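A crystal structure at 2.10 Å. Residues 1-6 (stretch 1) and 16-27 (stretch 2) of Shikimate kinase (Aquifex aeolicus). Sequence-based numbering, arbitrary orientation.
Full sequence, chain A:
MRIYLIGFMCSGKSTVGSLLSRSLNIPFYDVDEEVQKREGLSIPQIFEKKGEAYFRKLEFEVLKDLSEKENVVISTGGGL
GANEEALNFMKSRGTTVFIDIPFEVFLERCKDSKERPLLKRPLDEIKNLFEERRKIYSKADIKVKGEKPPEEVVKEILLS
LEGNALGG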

# COMPACT_ATOMS: atom_id res chain seq x y z
N MSE A 1 5.95 -16.50 5.86
CA MSE A 1 6.51 -15.18 5.48
C MSE A 1 5.42 -14.17 5.19
O MSE A 1 4.43 -14.48 4.52
CB MSE A 1 7.39 -15.34 4.25
CG MSE A 1 6.64 -15.95 3.09
SE MSE A 1 7.80 -16.20 1.61
CE MSE A 1 6.67 -17.37 0.56
N ARG A 2 5.59 -12.97 5.72
CA ARG A 2 4.62 -11.90 5.52
C ARG A 2 5.29 -10.80 4.71
O ARG A 2 6.37 -10.34 5.07
CB ARG A 2 4.16 -11.33 6.87
CG ARG A 2 3.63 -12.39 7.83
CD ARG A 2 2.97 -11.75 9.03
NE ARG A 2 2.53 -12.75 10.00
CZ ARG A 2 3.32 -13.28 10.94
NH1 ARG A 2 4.59 -12.92 11.03
NH2 ARG A 2 2.82 -14.18 11.77
N ILE A 3 4.65 -10.40 3.62
CA ILE A 3 5.20 -9.36 2.76
C ILE A 3 4.22 -8.20 2.63
O ILE A 3 3.09 -8.37 2.18
CB ILE A 3 5.50 -9.92 1.36
CG1 ILE A 3 6.52 -11.05 1.46
CG2 ILE A 3 6.00 -8.81 0.45
CD1 ILE A 3 6.64 -11.86 0.18
N TYR A 4 4.66 -7.01 3.03
CA TYR A 4 3.79 -5.85 2.95
C TYR A 4 4.16 -4.92 1.82
O TYR A 4 5.33 -4.57 1.65
CB TYR A 4 3.81 -5.08 4.27
CG TYR A 4 3.43 -5.92 5.47
CD1 TYR A 4 4.40 -6.60 6.21
CD2 TYR A 4 2.09 -6.03 5.86
CE1 TYR A 4 4.04 -7.38 7.32
CE2 TYR A 4 1.73 -6.81 6.97
CZ TYR A 4 2.71 -7.48 7.69
OH TYR A 4 2.35 -8.24 8.80
N LEU A 5 3.17 -4.51 1.03
CA LEU A 5 3.41 -3.60 -0.07
C LEU A 5 2.89 -2.22 0.32
O LEU A 5 1.75 -2.09 0.73
CB LEU A 5 2.72 -4.08 -1.35
CG LEU A 5 3.07 -5.48 -1.86
CD1 LEU A 5 2.38 -5.70 -3.20
CD2 LEU A 5 4.58 -5.65 -1.98
N ILE A 6 3.73 -1.20 0.19
CA ILE A 6 3.32 0.15 0.55
C ILE A 6 3.66 1.12 -0.57
O ILE A 6 4.52 0.85 -1.40
CB ILE A 6 4.01 0.60 1.87
CG1 ILE A 6 5.50 0.86 1.64
CG2 ILE A 6 3.86 -0.48 2.92
CD1 ILE A 6 6.28 1.21 2.91
N VAL A 16 0.61 -5.93 -8.44
CA VAL A 16 1.88 -6.57 -8.15
C VAL A 16 1.70 -7.58 -7.01
O VAL A 16 2.30 -8.66 -7.02
CB VAL A 16 2.93 -5.51 -7.75
CG1 VAL A 16 4.15 -6.18 -7.10
CG2 VAL A 16 3.35 -4.71 -9.00
N GLY A 17 0.86 -7.23 -6.04
CA GLY A 17 0.61 -8.12 -4.91
C GLY A 17 0.04 -9.46 -5.34
O GLY A 17 0.47 -10.51 -4.86
N SER A 18 -0.94 -9.43 -6.23
CA SER A 18 -1.55 -10.66 -6.73
C SER A 18 -0.53 -11.52 -7.48
O SER A 18 -0.41 -12.72 -7.23
CB SER A 18 -2.72 -10.33 -7.67
OG SER A 18 -3.24 -11.52 -8.26
N LEU A 19 0.20 -10.90 -8.41
CA LEU A 19 1.22 -11.59 -9.18
C LEU A 19 2.26 -12.19 -8.23
O LEU A 19 2.69 -13.34 -8.38
CB LEU A 19 1.91 -10.62 -10.16
CG LEU A 19 1.15 -10.11 -11.39
CD1 LEU A 19 1.96 -9.01 -12.07
CD2 LEU A 19 0.92 -11.25 -12.38
N LEU A 20 2.67 -11.40 -7.26
CA LEU A 20 3.65 -11.85 -6.29
C LEU A 20 3.13 -13.05 -5.50
O LEU A 20 3.83 -14.07 -5.40
CB LEU A 20 3.98 -10.70 -5.32
CG LEU A 20 5.12 -10.93 -4.33
CD1 LEU A 20 6.41 -11.23 -5.08
CD2 LEU A 20 5.30 -9.67 -3.49
N SER A 21 1.92 -12.95 -4.96
CA SER A 21 1.37 -14.05 -4.17
C SER A 21 1.24 -15.32 -4.99
O SER A 21 1.35 -16.43 -4.47
CB SER A 21 0.01 -13.66 -3.59
OG SER A 21 -1.04 -13.97 -4.49
N ARG A 22 1.02 -15.15 -6.28
CA ARG A 22 0.88 -16.29 -7.17
C ARG A 22 2.20 -16.99 -7.45
O ARG A 22 2.24 -18.21 -7.59
CB ARG A 22 0.21 -15.85 -8.48
CG ARG A 22 -1.30 -15.77 -8.33
CD ARG A 22 -1.97 -15.51 -9.66
NE ARG A 22 -2.21 -14.09 -9.90
CZ ARG A 22 -2.53 -13.58 -11.08
NH1 ARG A 22 -2.66 -14.39 -12.13
NH2 ARG A 22 -2.76 -12.28 -11.20
N SER A 23 3.29 -16.22 -7.51
CA SER A 23 4.61 -16.80 -7.76
C SER A 23 5.21 -17.41 -6.50
O SER A 23 6.16 -18.17 -6.57
CB SER A 23 5.56 -15.73 -8.29
OG SER A 23 5.84 -14.80 -7.26
N LEU A 24 4.68 -17.04 -5.34
CA LEU A 24 5.18 -17.55 -4.06
C LEU A 24 4.21 -18.56 -3.45
O LEU A 24 4.48 -19.11 -2.40
CB LEU A 24 5.40 -16.39 -3.07
CG LEU A 24 6.44 -15.34 -3.47
CD1 LEU A 24 6.42 -14.18 -2.47
CD2 LEU A 24 7.84 -15.98 -3.55
N ASN A 25 3.08 -18.77 -4.11
CA ASN A 25 2.07 -19.70 -3.62
C ASN A 25 1.52 -19.34 -2.25
O ASN A 25 1.38 -20.21 -1.39
CB ASN A 25 2.63 -21.12 -3.57
CG ASN A 25 1.80 -22.09 -4.37
OD1 ASN A 25 0.63 -22.32 -4.06
ND2 ASN A 25 2.40 -22.67 -5.41
N ILE A 26 1.21 -18.07 -2.04
CA ILE A 26 0.65 -17.61 -0.78
C ILE A 26 -0.49 -16.66 -1.12
O ILE A 26 -0.49 -16.04 -2.18
CB ILE A 26 1.69 -16.87 0.08
CG1 ILE A 26 2.29 -15.68 -0.70
CG2 ILE A 26 2.79 -17.85 0.49
CD1 ILE A 26 3.39 -14.94 0.06
N PRO A 27 -1.49 -16.55 -0.22
CA PRO A 27 -2.63 -15.66 -0.47
C PRO A 27 -2.32 -14.16 -0.48
O PRO A 27 -1.39 -13.69 0.18
CB PRO A 27 -3.61 -16.04 0.63
CG PRO A 27 -2.71 -16.43 1.76
CD PRO A 27 -1.61 -17.22 1.08

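This is a purely apolar strand-on-helix packing contact, in which alternate residues of the first stretch lay their side chains against one side of a nearly antiparallel helix and the turn that follows it. The axes of strand 2-6 and helix 16-24 approach to 10.1 Å, and their N-to-C directions differ by 162°. The register agrees with this: Leu5 CA lies 7.2 Å from Gly17 CA, whereas at the other end Met1 CA lies 8.9 Å from Ile26 CA. No hydrogen bond crosses the contact, and the buried surface, 325 Å² summed over both sides, comes from carbon-rich groups.

Ile3 and Leu5 of the strand, with Met1 just before it, direct their CA-to-CB bonds toward the second stretch, while Arg2 points away and Tyr4 and Ile6 are out of reach. On the helix, Val16, Leu20 and Leu24 recur at intervals of four, close to one turn, and all point toward the strand.

Leu5 packs against the helix at Gly17, which has no side chain. Its CD1 comes within 3.5 Å of Gly17 CA, and the same methyl lies 4.3 Å from Val16 CG1. An ideal CB built on Gly17 would sit 3.3 Å from Leu5 CD1, a tight fit, so the absence of a side chain there relieves this approach.

Leu20 touches two strand residues through one methyl group: its CD2 is 4.1 Å from Ile3 CG2 and 4.4 Å from Leu5 CD2. Ile3, with chi1 m and chi2 t, extends its CD1 to 3.5 Å from Leu24 CD1, the closest side-chain pair here; Ile3 CD1 also lies 4.5 Å from Ile26 CD1, a marginal contact.

Beyond the helix, Asn25 leaves helical geometry with positive phi (60°), and Ile26 N donates a hydrogen bond to Ser21 O at 2.9 Å. Ile26 thereby returns to the contact, its CA-to-CB bond pointing toward the first stretch. Met1, modelled as selenomethionine, meets it with CE 3.9 Å from Ile26 CG2 and 4.0 Å from Leu24 CB. Because Met1 is poorly ordered, these two distances carry less weight than those of the buried residues.

The side-chain hydrogen bonds of the helix run within it, and none crosses to the strand. Ser23 OG donates to Leu20 O at 2.8 Å and Ser21 OG to Ser18 O at 3.1 Å, while Arg22 NH2 reaches Ser18 OG at 3.1 Å. Ser18, Ser21, Arg22 and Ser23 make no contact with the strand.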